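Local coordinates for putative branched chain amino acid ABC transporter, periplasmic amino acid-binding protein (Brucella ovis, PDB 4XFK) that probably captures branched-chain and related small amino acids in the periplasm as the binding component of an ABC-type amino-acid transport system, at residues E118-T123 with G169-N174; Q147-K150 with I154-E157; T191-E194 with D200-P203; T266-E271 with T336-Y341. The protein carries 1 engineered substitution. All blocks are in the same frame, centred on the assembly; numbering follows the deposited sequence. Where two conformers were deposited one is given.

Contact 1 of 4, residues E118-T123 with G169-N174; sequences EALELT and GVDVEN. With ACT (acetate ion), chain B.
D171 turns its CG to the side of its own backbone N, opposite the carbonyl carbon (chi1 -73°), which carries the carboxylate off helix 167-184 toward the backbone of A119 and L120. L120 has the same kind of first torsion, and the two side chains slide past each other in opposite directions. The polar grip falls on OD2 of D171, which accepts the N-H of L120 at 2.7 Å from above the carboxylate plane, 40° out of it. CB of A119 lies 3.5 Å from the same OD2, while CD1 of L120 rests 3.9 Å from CG of D171, so an aliphatic branch flanks the carboxylate. This is a bridge between the two lobes of a periplasmic binding protein: E118-T123 follows strand 111-114 of the five-stranded parallel sheet, and helix 167-184 belongs to the other lobe. A water extends the grip, donating to D171 OD2 and accepting from E121 N at 2.8 Å, so that one carboxylate oxygen serves two successive backbone N-H groups, L120 directly and E121 through the water, at the start of the 3-10 turn 120-122. The carboxylate of E121 itself pairs with K126. On the far side of A119, the backbone N of E118 donates to OXT of an acetate at 2.9 Å, probably acquired from the crystallisation liquor; Y166 and S88 also bind this ion.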
loop_
_atom_site.group_PDB
_atom_site.type_symbol
_atom_site.label_atom_id
_atom_site.label_comp_id
_atom_site.label_asym_id
_atom_site.label_seq_id
_atom_site.Cartn_x
_atom_site.Cartn_y
_atom_site.Cartn_z
ATOM N N GLU A 118 -1.774 5.123 2.060
ATOM C CA GLU A 118 -0.503 5.200 2.784
ATOM C C GLU A 118 -0.188 6.546 3.460
ATOM O O GLU A 118 0.880 6.711 4.056
ATOM C CB GLU A 118 0.650 4.719 1.879
ATOM C CG GLU A 118 0.365 3.323 1.296
ATOM C CD GLU A 118 1.582 2.603 0.744
ATOM O OE1 GLU A 118 2.731 2.936 1.123
ATOM O OE2 GLU A 118 1.369 1.679 -0.071
ATOM N N ALA A 119 -1.120 7.495 3.397
ATOM C CA ALA A 119 -0.911 8.790 4.058
ATOM C C ALA A 119 -0.787 8.646 5.578
ATOM O O ALA A 119 -1.478 7.845 6.203
ATOM C CB ALA A 119 -2.030 9.744 3.712
ATOM N N LEU A 120 0.089 9.446 6.172
ATOM C CA LEU A 120 0.367 9.339 7.599
ATOM C C LEU A 120 -0.854 9.473 8.505
ATOM O O LEU A 120 -0.967 8.756 9.494
ATOM C CB LEU A 120 1.405 10.389 8.006
ATOM C CG LEU A 120 2.777 10.186 7.378
ATOM C CD1 LEU A 120 3.682 11.355 7.704
ATOM C CD2 LEU A 120 3.386 8.886 7.852
ATOM N N GLU A 121 -1.759 10.392 8.179
ATOM C CA GLU A 121 -2.857 10.731 9.079
ATOM C C GLU A 121 -3.738 9.542 9.457
ATOM O O GLU A 121 -4.353 9.539 10.529
ATOM C CB GLU A 121 -3.725 11.849 8.486
ATOM C CG GLU A 121 -4.476 11.459 7.213
ATOM C CD GLU A 121 -5.415 12.548 6.724
ATOM O OE1 GLU A 121 -5.479 13.613 7.370
ATOM O OE2 GLU A 121 -6.105 12.333 5.702
ATOM N N LEU A 122 -3.804 8.530 8.592
ATOM C CA LEU A 122 -4.707 7.408 8.832
ATOM C C LEU A 122 -4.354 6.618 10.100
ATOM O O LEU A 122 -5.224 5.999 10.711
ATOM C CB LEU A 122 -4.806 6.523 7.588
ATOM C CG LEU A 122 -5.313 7.316 6.374
ATOM C CD1 LEU A 122 -5.082 6.551 5.100
ATOM C CD2 LEU A 122 -6.793 7.668 6.529
ATOM N N THR A 123 -3.088 6.672 10.517
ATOM C CA THR A 123 -2.694 6.091 11.798
ATOM C C THR A 123 -2.143 7.169 12.736
ATOM O O THR A 123 -1.498 6.857 13.744
ATOM C CB THR A 123 -1.645 4.978 11.633
ATOM O OG1 THR A 123 -0.545 5.460 10.852
ATOM C CG2 THR A 123 -2.256 3.758 10.951
ATOM N N GLY A 169 1.350 12.697 -1.260
ATOM C CA GLY A 169 2.569 13.266 -1.802
ATOM C C GLY A 169 3.222 14.271 -0.874
ATOM O O GLY A 169 4.451 14.354 -0.795
ATOM N N VAL A 170 2.401 15.046 -0.180
ATOM C CA VAL A 170 2.893 15.974 0.825
ATOM C C VAL A 170 3.608 15.203 1.935
ATOM O O VAL A 170 4.682 15.607 2.376
ATOM C CB VAL A 170 1.728 16.815 1.371
ATOM C CG1 VAL A 170 2.137 17.591 2.622
ATOM C CG2 VAL A 170 1.230 17.758 0.281
ATOM N N ASP A 171 3.029 14.081 2.363
ATOM C CA ASP A 171 3.668 13.271 3.393
ATOM C C ASP A 171 5.005 12.698 2.922
ATOM O O ASP A 171 5.960 12.612 3.706
ATOM C CB ASP A 171 2.763 12.117 3.832
ATOM C CG ASP A 171 1.596 12.562 4.692
ATOM O OD1 ASP A 171 1.630 13.671 5.255
ATOM O OD2 ASP A 171 0.643 11.770 4.823
ATOM N N VAL A 172 5.084 12.290 1.655
ATOM C CA VAL A 172 6.353 11.800 1.130
ATOM C C VAL A 172 7.401 12.913 1.152
ATOM O O VAL A 172 8.517 12.714 1.640
ATOM C CB VAL A 172 6.223 11.208 -0.301
ATOM C CG1 VAL A 172 7.607 10.868 -0.856
ATOM C CG2 VAL A 172 5.323 9.973 -0.289
ATOM N N GLU A 173 7.050 14.077 0.624
ATOM C CA GLU A 173 7.990 15.190 0.649
ATOM C C GLU A 173 8.456 15.500 2.069
ATOM O O GLU A 173 9.654 15.659 2.321
ATOM C CB GLU A 173 7.384 16.447 0.031
ATOM C CG GLU A 173 8.381 17.607 0.002
ATOM C CD GLU A 173 7.798 18.886 -0.553
ATOM O OE1 GLU A 173 7.648 18.986 -1.785
ATOM O OE2 GLU A 173 7.511 19.801 0.246
ATOM N N ASN A 174 7.512 15.591 3.006
ATOM C CA ASN A 174 7.863 15.929 4.382
ATOM C C ASN A 174 8.769 14.862 5.001
ATOM O O ASN A 174 9.705 15.174 5.728
ATOM C CB ASN A 174 6.609 16.144 5.235
ATOM C CG ASN A 174 5.867 17.423 4.879
ATOM O OD1 ASN A 174 6.431 18.338 4.279
ATOM N ND2 ASN A 174 4.598 17.497 5.264
HETATM C C ACT B . -2.120 6.801 -1.671
HETATM O O ACT B . -2.878 7.746 -1.990
HETATM O OXT ACT B . -2.291 6.306 -0.533
HETATM C CH3 ACT B . -1.075 6.297 -2.616
HETATM O O HOH W 1 -1.442 12.423 6.229
#

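Contact 2 of 4, residues Q147-K150 with I154-E157; sequences QGMK and ILGE
Peptide groups are the flat surfaces where M149 and I154 meet, since no ring or carboxylate takes part. The carbonyl of M149 receives the N-H of I154 with an O to N distance of 3.0 Å, the donor tilted 29° from the carbonyl plane, and CG1 of I154 sits beside the same oxygen, 3.6 Å from M149 O. The carbonyl of I154 is in turn approached by a methyl: the bend of M149 at its last torsion (chi3 71°) swings CE to 3.6 Å from I154 O. The two side chains cross at about a right angle, CB of M149 lying 3.9 Å from CG1 of I154. L155 comes in next to them, its CB 3.9 Å from CB of M149 and 3.8 Å from the backbone N of K150. Its CD2 runs up against CB of K150, whose fully extended chain leads off to the carbonyl of I183. The donor I154 lies five residues after the acceptor, a spacing consistent with the long bond of a Schellman motif; it accompanies the turn of the chain off the last turn of helix 138-152 before strand 158-164 of the second lobe begins. Beyond the pair, M149 and I154 both touch I263, while L155 packs on T215 and F217 of strand 215-218. One backbone bond among apolar contacts thus gives a carbonyl near the helix C-terminus a partner, and the N-H it supplies would probably ease the negative end of the helix dipole.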
loop_
_atom_site.group_PDB
_atom_site.type_symbol
_atom_site.label_atom_id
_atom_site.label_comp_id
_atom_site.label_asym_id
_atom_site.label_seq_id
_atom_site.Cartn_x
_atom_site.Cartn_y
_atom_site.Cartn_z
ATOM N N GLN A 147 17.371 4.296 3.507
ATOM C CA GLN A 147 18.322 3.553 4.329
ATOM C C GLN A 147 18.891 2.343 3.588
ATOM O O GLN A 147 20.078 2.041 3.710
ATOM C CB GLN A 147 17.694 3.124 5.651
ATOM C CG GLN A 147 18.687 2.491 6.609
ATOM C CD GLN A 147 19.726 3.476 7.088
ATOM O OE1 GLN A 147 19.401 4.604 7.466
ATOM N NE2 GLN A 147 20.987 3.065 7.061
ATOM N N GLY A 148 18.049 1.646 2.832
ATOM C CA GLY A 148 18.504 0.517 2.036
ATOM C C GLY A 148 19.550 0.927 1.014
ATOM O O GLY A 148 20.588 0.283 0.874
ATOM N N MET A 149 19.286 2.019 0.303
ATOM C CA MET A 149 20.269 2.565 -0.632
ATOM C C MET A 149 21.577 2.935 0.079
ATOM O O MET A 149 22.672 2.642 -0.419
ATOM C CB MET A 149 19.697 3.768 -1.370
ATOM C CG MET A 149 18.546 3.385 -2.278
ATOM S SD MET A 149 17.761 4.794 -3.069
ATOM C CE MET A 149 19.051 5.277 -4.224
ATOM N N LYS A 150 21.463 3.561 1.251
ATOM C CA LYS A 150 22.636 3.903 2.052
ATOM C C LYS A 150 23.436 2.658 2.442
ATOM O O LYS A 150 24.660 2.645 2.317
ATOM C CB LYS A 150 22.218 4.688 3.293
ATOM C CG LYS A 150 23.381 5.097 4.185
ATOM C CD LYS A 150 22.873 5.939 5.342
ATOM C CE LYS A 150 23.998 6.414 6.246
ATOM N NZ LYS A 150 23.504 7.454 7.197
ATOM N N ILE A 154 24.675 3.075 -2.550
ATOM C CA ILE A 154 24.193 3.650 -3.806
ATOM C C ILE A 154 23.335 4.899 -3.615
ATOM O O ILE A 154 22.615 5.313 -4.528
ATOM C CB ILE A 154 23.423 2.617 -4.657
ATOM C CG1 ILE A 154 22.171 2.120 -3.919
ATOM C CG2 ILE A 154 24.343 1.462 -5.033
ATOM C CD1 ILE A 154 21.236 1.292 -4.798
ATOM N N LEU A 155 23.414 5.495 -2.430
ATOM C CA LEU A 155 22.750 6.765 -2.156
ATOM C C LEU A 155 23.750 7.927 -2.219
ATOM O O LEU A 155 24.596 8.085 -1.335
ATOM C CB LEU A 155 22.103 6.725 -0.774
ATOM C CG LEU A 155 21.281 7.945 -0.359
ATOM C CD1 LEU A 155 19.993 8.042 -1.170
ATOM C CD2 LEU A 155 20.982 7.908 1.133
ATOM N N GLY A 156 23.659 8.741 -3.264
ATOM C CA GLY A 156 24.517 9.907 -3.394
ATOM C C GLY A 156 24.106 11.032 -2.460
ATOM O O GLY A 156 23.088 10.941 -1.773
ATOM N N GLU A 157 24.890 12.104 -2.436
ATOM C CA GLU A 157 24.660 13.185 -1.484
ATOM C C GLU A 157 23.576 14.164 -1.900
ATOM O O GLU A 157 23.121 14.956 -1.079
ATOM C CB GLU A 157 25.944 13.981 -1.235
ATOM C CG GLU A 157 27.114 13.162 -0.725
ATOM C CD GLU A 157 27.985 12.633 -1.844
ATOM O OE1 GLU A 157 27.497 12.556 -2.992
ATOM O OE2 GLU A 157 29.161 12.306 -1.576
#

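Contact 3 of 4, residues T191-E194 with D200-P203; sequences TLHE and DFSP
H193 and F201 make a T-shaped (edge-to-face) aromatic pair between the end of strand 186-193 and the residue just before helix 202-210. In the Rossmann-like second lobe, these elements open a beta-alpha-beta crossover to strand 215-218. The pair is the packed part of the contact: the rings stand at 75°, and CE1 of F201 lies 3.9 Å from NE2 of H193, over the imidazole face and offset toward its rim. CZ of F201 follows at 4.1 Å from CE1 of H193. D224 of helix 223-235 touches both rings, and L227 and A231 continue the wall along F201. The outer side differs, for D200, S202 and P203 are exposed and meet none of T191-E194. There OD1 of D200 collects two donors, the backbone N of S202 on its anti side, closing an Asx turn, and OG of S202, which donates to the syn lone pair of that OD1; both bonds measure 2.9 Å. The imidazole is held in its orientation from both nitrogens, NE2 by the side-chain amide of N220. At the other, ND1 of H193 donates to the backbone O of E194 at 2.8 Å, with that oxygen just 4° out of the ring plane.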
loop_
_atom_site.group_PDB
_atom_site.type_symbol
_atom_site.label_atom_id
_atom_site.label_comp_id
_atom_site.label_asym_id
_atom_site.label_seq_id
_atom_site.Cartn_x
_atom_site.Cartn_y
_atom_site.Cartn_z
ATOM N N THR A 191 9.403 19.522 -5.700
ATOM C CA THR A 191 8.229 19.903 -6.467
ATOM C C THR A 191 7.014 19.121 -5.997
ATOM O O THR A 191 7.098 17.912 -5.776
ATOM C CB THR A 191 8.415 19.533 -7.953
ATOM O OG1 THR A 191 9.407 20.381 -8.532
ATOM C CG2 THR A 191 7.103 19.656 -8.735
ATOM N N LEU A 192 5.892 19.815 -5.849
ATOM C CA LEU A 192 4.587 19.179 -5.769
ATOM C C LEU A 192 3.799 19.602 -6.998
ATOM O O LEU A 192 3.717 20.795 -7.308
ATOM C CB LEU A 192 3.837 19.629 -4.523
ATOM C CG LEU A 192 4.360 19.198 -3.159
ATOM C CD1 LEU A 192 3.500 19.837 -2.079
ATOM C CD2 LEU A 192 4.345 17.687 -3.023
ATOM N N HIS A 193 3.200 18.640 -7.684
ATOM C CA HIS A 193 2.485 18.942 -8.914
ATOM C C HIS A 193 1.044 18.450 -8.867
ATOM O O HIS A 193 0.659 17.674 -7.989
ATOM C CB HIS A 193 3.227 18.361 -10.126
ATOM C CG HIS A 193 3.442 16.879 -10.055
ATOM N ND1 HIS A 193 2.421 15.968 -10.230
ATOM C CD2 HIS A 193 4.562 16.147 -9.825
ATOM C CE1 HIS A 193 2.904 14.743 -10.114
ATOM N NE2 HIS A 193 4.198 14.822 -9.865
ATOM N N GLU A 194 0.249 18.924 -9.816
ATOM C CA GLU A 194 -1.138 18.513 -9.937
ATOM C C GLU A 194 -1.237 16.998 -10.046
ATOM O O GLU A 194 -0.339 16.341 -10.581
ATOM C CB GLU A 194 -1.785 19.179 -11.152
ATOM N N ASP A 200 2.725 15.573 -20.006
ATOM C CA ASP A 200 4.090 15.750 -20.481
ATOM C C ASP A 200 4.973 16.186 -19.325
ATOM O O ASP A 200 4.922 17.335 -18.878
ATOM C CB ASP A 200 4.134 16.795 -21.599
ATOM C CG ASP A 200 5.491 16.873 -22.279
ATOM O OD1 ASP A 200 6.487 16.359 -21.726
ATOM O OD2 ASP A 200 5.566 17.456 -23.378
ATOM N N PHE A 201 5.795 15.261 -18.845
ATOM C CA PHE A 201 6.651 15.543 -17.706
ATOM C C PHE A 201 8.022 16.089 -18.095
ATOM O O PHE A 201 8.877 16.285 -17.233
ATOM C CB PHE A 201 6.792 14.302 -16.824
ATOM C CG PHE A 201 5.647 14.118 -15.863
ATOM C CD1 PHE A 201 5.680 14.713 -14.604
ATOM C CD2 PHE A 201 4.529 13.377 -16.222
ATOM C CE1 PHE A 201 4.629 14.557 -13.712
ATOM C CE2 PHE A 201 3.478 13.216 -15.334
ATOM C CZ PHE A 201 3.529 13.812 -14.079
ATOM N N SER A 202 8.233 16.349 -19.382
ATOM C CA SER A 202 9.519 16.897 -19.821
ATOM C C SER A 202 10.020 18.122 -19.037
ATOM O O SER A 202 11.198 18.175 -18.683
ATOM C CB SER A 202 9.524 17.172 -21.330
ATOM O OG SER A 202 9.391 15.957 -22.048
ATOM N N PRO A 203 9.143 19.108 -18.751
ATOM C CA PRO A 203 9.668 20.271 -18.017
ATOM C C PRO A 203 10.107 19.930 -16.593
ATOM O O PRO A 203 11.005 20.572 -16.036
ATOM C CB PRO A 203 8.477 21.232 -17.971
ATOM C CG PRO A 203 7.585 20.796 -19.066
ATOM C CD PRO A 203 7.758 19.328 -19.205
#

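Contact 4 of 4, residues T266-E271 with T336-Y341; sequences TPFNPE and TPMGDY
The type I beta turn T336-G339 brings M338 up to an irregular extended stretch around F268, their CA atoms 6.4 Å apart, and no hydrogen bond crosses between them. M338, bent at chi2 and chi3 (-61° and -49°), presses its CG into the angle between a carbonyl and a ring edge: CG is 3.2 Å from P267 O and 3.4 Å from CD1 of F268, close to the plane of the phenyl ring. SD of M338 lies to one side of the ring plane near CD1 and CA of F268, 5.0 Å from the ring centroid and 62° off its normal, an oblique Met-aromatic contact. F280 adds an edge-to-face partner to F268. The turn closes the hairpin of strands 333-336 and 339-343 in the mixed sheet, while 266-271 leaves strand 263-266 of the same sheet on the way to helix 274-288. P267 touches P136, and Y341 OH bonds to the carbonyl of F134, consistent with a place beside the lobe connections of this family. Within the turn, T336 OG1 accepts from M338 N as an ST turn and donates to G339 O; T336 N reaches that oxygen from the opposite face of its plane at 2.8 Å. In the loop 266-271, T266 OG1 takes the N-H of F268 at 3.1 Å in a second ST turn, and OD1 of N269 accepts from E271 N at 2.9 Å, while ND2 of N269 reaches Q357 and F374.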
loop_
_atom_site.group_PDB
_atom_site.type_symbol
_atom_site.label_atom_id
_atom_site.label_comp_id
_atom_site.label_asym_id
_atom_site.label_seq_id
_atom_site.Cartn_x
_atom_site.Cartn_y
_atom_site.Cartn_z
ATOM N N THR A 266 9.238 -2.215 -0.946
ATOM C CA THR A 266 7.880 -2.763 -0.852
ATOM C C THR A 266 7.842 -3.908 0.161
ATOM O O THR A 266 8.889 -4.372 0.599
ATOM C CB THR A 266 7.368 -3.322 -2.202
ATOM O OG1 THR A 266 7.888 -4.639 -2.380
ATOM C CG2 THR A 266 7.720 -2.432 -3.378
ATOM N N PRO A 267 6.635 -4.374 0.536
ATOM C CA PRO A 267 6.572 -5.491 1.487
ATOM C C PRO A 267 6.931 -6.862 0.906
ATOM O O PRO A 267 6.807 -7.854 1.622
ATOM C CB PRO A 267 5.093 -5.506 1.910
ATOM C CG PRO A 267 4.550 -4.174 1.536
ATOM C CD PRO A 267 5.312 -3.750 0.332
ATOM N N PHE A 268 7.368 -6.940 -0.347
ATOM C CA PHE A 268 7.503 -8.248 -0.983
ATOM C C PHE A 268 8.427 -8.254 -2.200
ATOM O O PHE A 268 8.504 -7.278 -2.954
ATOM C CB PHE A 268 6.115 -8.749 -1.407
ATOM C CG PHE A 268 6.146 -10.027 -2.201
ATOM C CD1 PHE A 268 6.366 -11.244 -1.575
ATOM C CD2 PHE A 268 5.966 -10.009 -3.575
ATOM C CE1 PHE A 268 6.400 -12.431 -2.308
ATOM C CE2 PHE A 268 6.000 -11.192 -4.313
ATOM C CZ PHE A 268 6.218 -12.394 -3.676
ATOM N N ASN A 269 9.113 -9.372 -2.397
ATOM C CA ASN A 269 9.732 -9.660 -3.676
ATOM C C ASN A 269 9.743 -11.180 -3.802
ATOM O O ASN A 269 9.977 -11.867 -2.815
ATOM C CB ASN A 269 11.150 -9.067 -3.737
ATOM C CG ASN A 269 11.858 -9.377 -5.034
ATOM O OD1 ASN A 269 12.311 -10.498 -5.244
ATOM N ND2 ASN A 269 11.968 -8.384 -5.911
ATOM N N PRO A 270 9.467 -11.715 -5.001
ATOM C CA PRO A 270 9.422 -13.175 -5.158
ATOM C C PRO A 270 10.672 -13.915 -4.666
ATOM O O PRO A 270 10.547 -15.064 -4.245
ATOM C CB PRO A 270 9.283 -13.360 -6.670
ATOM C CG PRO A 270 8.606 -12.125 -7.136
ATOM C CD PRO A 270 9.074 -11.013 -6.236
ATOM N N GLU A 271 11.844 -13.280 -4.739
ATOM C CA GLU A 271 13.111 -13.915 -4.357
ATOM C C GLU A 271 13.615 -13.492 -2.987
ATOM O O GLU A 271 14.748 -13.813 -2.626
ATOM C CB GLU A 271 14.230 -13.534 -5.322
ATOM C CG GLU A 271 13.984 -13.753 -6.779
ATOM C CD GLU A 271 15.159 -13.260 -7.602
ATOM O OE1 GLU A 271 14.956 -12.377 -8.457
ATOM O OE2 GLU A 271 16.291 -13.746 -7.380
ATOM N N THR A 336 3.414 -14.980 6.834
ATOM C CA THR A 336 3.090 -14.774 5.432
ATOM C C THR A 336 4.241 -15.292 4.578
ATOM O O THR A 336 5.267 -15.707 5.108
ATOM C CB THR A 336 2.900 -13.281 5.133
ATOM O OG1 THR A 336 4.180 -12.627 5.124
ATOM C CG2 THR A 336 1.955 -12.650 6.139
ATOM N N PRO A 337 4.094 -15.246 3.248
ATOM C CA PRO A 337 5.218 -15.659 2.397
ATOM C C PRO A 337 6.471 -14.806 2.564
ATOM O O PRO A 337 7.528 -15.211 2.074
ATOM C CB PRO A 337 4.648 -15.509 0.989
ATOM C CG PRO A 337 3.179 -15.764 1.167
ATOM C CD PRO A 337 2.834 -15.150 2.483
ATOM N N MET A 338 6.358 -13.672 3.255
ATOM C CA MET A 338 7.504 -12.794 3.496
ATOM C C MET A 338 7.992 -12.820 4.931
ATOM O O MET A 338 8.982 -12.169 5.260
ATOM C CB MET A 338 7.156 -11.349 3.143
ATOM C CG MET A 338 7.381 -11.008 1.695
ATOM S SD MET A 338 9.104 -11.210 1.181
ATOM C CE MET A 338 9.989 -10.345 2.458
ATOM N N GLY A 339 7.284 -13.532 5.794
ATOM C CA GLY A 339 7.653 -13.593 7.195
ATOM C C GLY A 339 6.531 -13.129 8.098
ATOM O O GLY A 339 5.356 -13.141 7.719
ATOM N N ASP A 340 6.899 -12.687 9.290
ATOM C CA ASP A 340 5.905 -12.367 10.298
ATOM C C ASP A 340 5.146 -11.089 10.012
ATOM O O ASP A 340 5.710 -10.088 9.572
ATOM C CB ASP A 340 6.544 -12.299 11.684
ATOM C CG ASP A 340 6.961 -13.662 12.191
ATOM O OD1 ASP A 340 6.276 -14.657 11.859
ATOM O OD2 ASP A 340 7.972 -13.736 12.917
ATOM N N TYR A 341 3.847 -11.158 10.264
ATOM C CA TYR A 341 2.979 -10.033 10.116
ATOM C C TYR A 341 2.125 -9.926 11.390
ATOM O O TYR A 341 1.558 -10.927 11.843
ATOM C CB TYR A 341 2.145 -10.325 8.889
ATOM C CG TYR A 341 1.413 -9.168 8.342
ATOM C CD1 TYR A 341 0.244 -8.750 8.937
ATOM C CD2 TYR A 341 1.857 -8.507 7.209
ATOM C CE1 TYR A 341 -0.456 -7.704 8.449
ATOM C CE2 TYR A 341 1.162 -7.438 6.709
ATOM C CZ TYR A 341 -0.001 -7.050 7.339
ATOM O OH TYR A 341 -0.738 -6.003 6.888
#

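Overall arrangement
Contacts 3 and 4 are buried, whereas contacts 1 and 2 are only partly so. Contacts 1 and 3 touch directly: V170 and E173 of helix 167-184 pack on L192 of the strand that follows. Contact 2 closes within the chain between the two segments of contact 1, yet lies about 22 Å from it, centre to centre. Contacts 3 and 4 both reach the mixed sheet but sit on opposite sides of the chain's centre, about 33 Å apart between centres. Chemistry follows place: a carboxylate and water bridge the lobes in contact 1, a backbone bond turns the chain at a helix end in contact 2, and a ring edge meets a ring face in contact 3 and a methionine in contact 4.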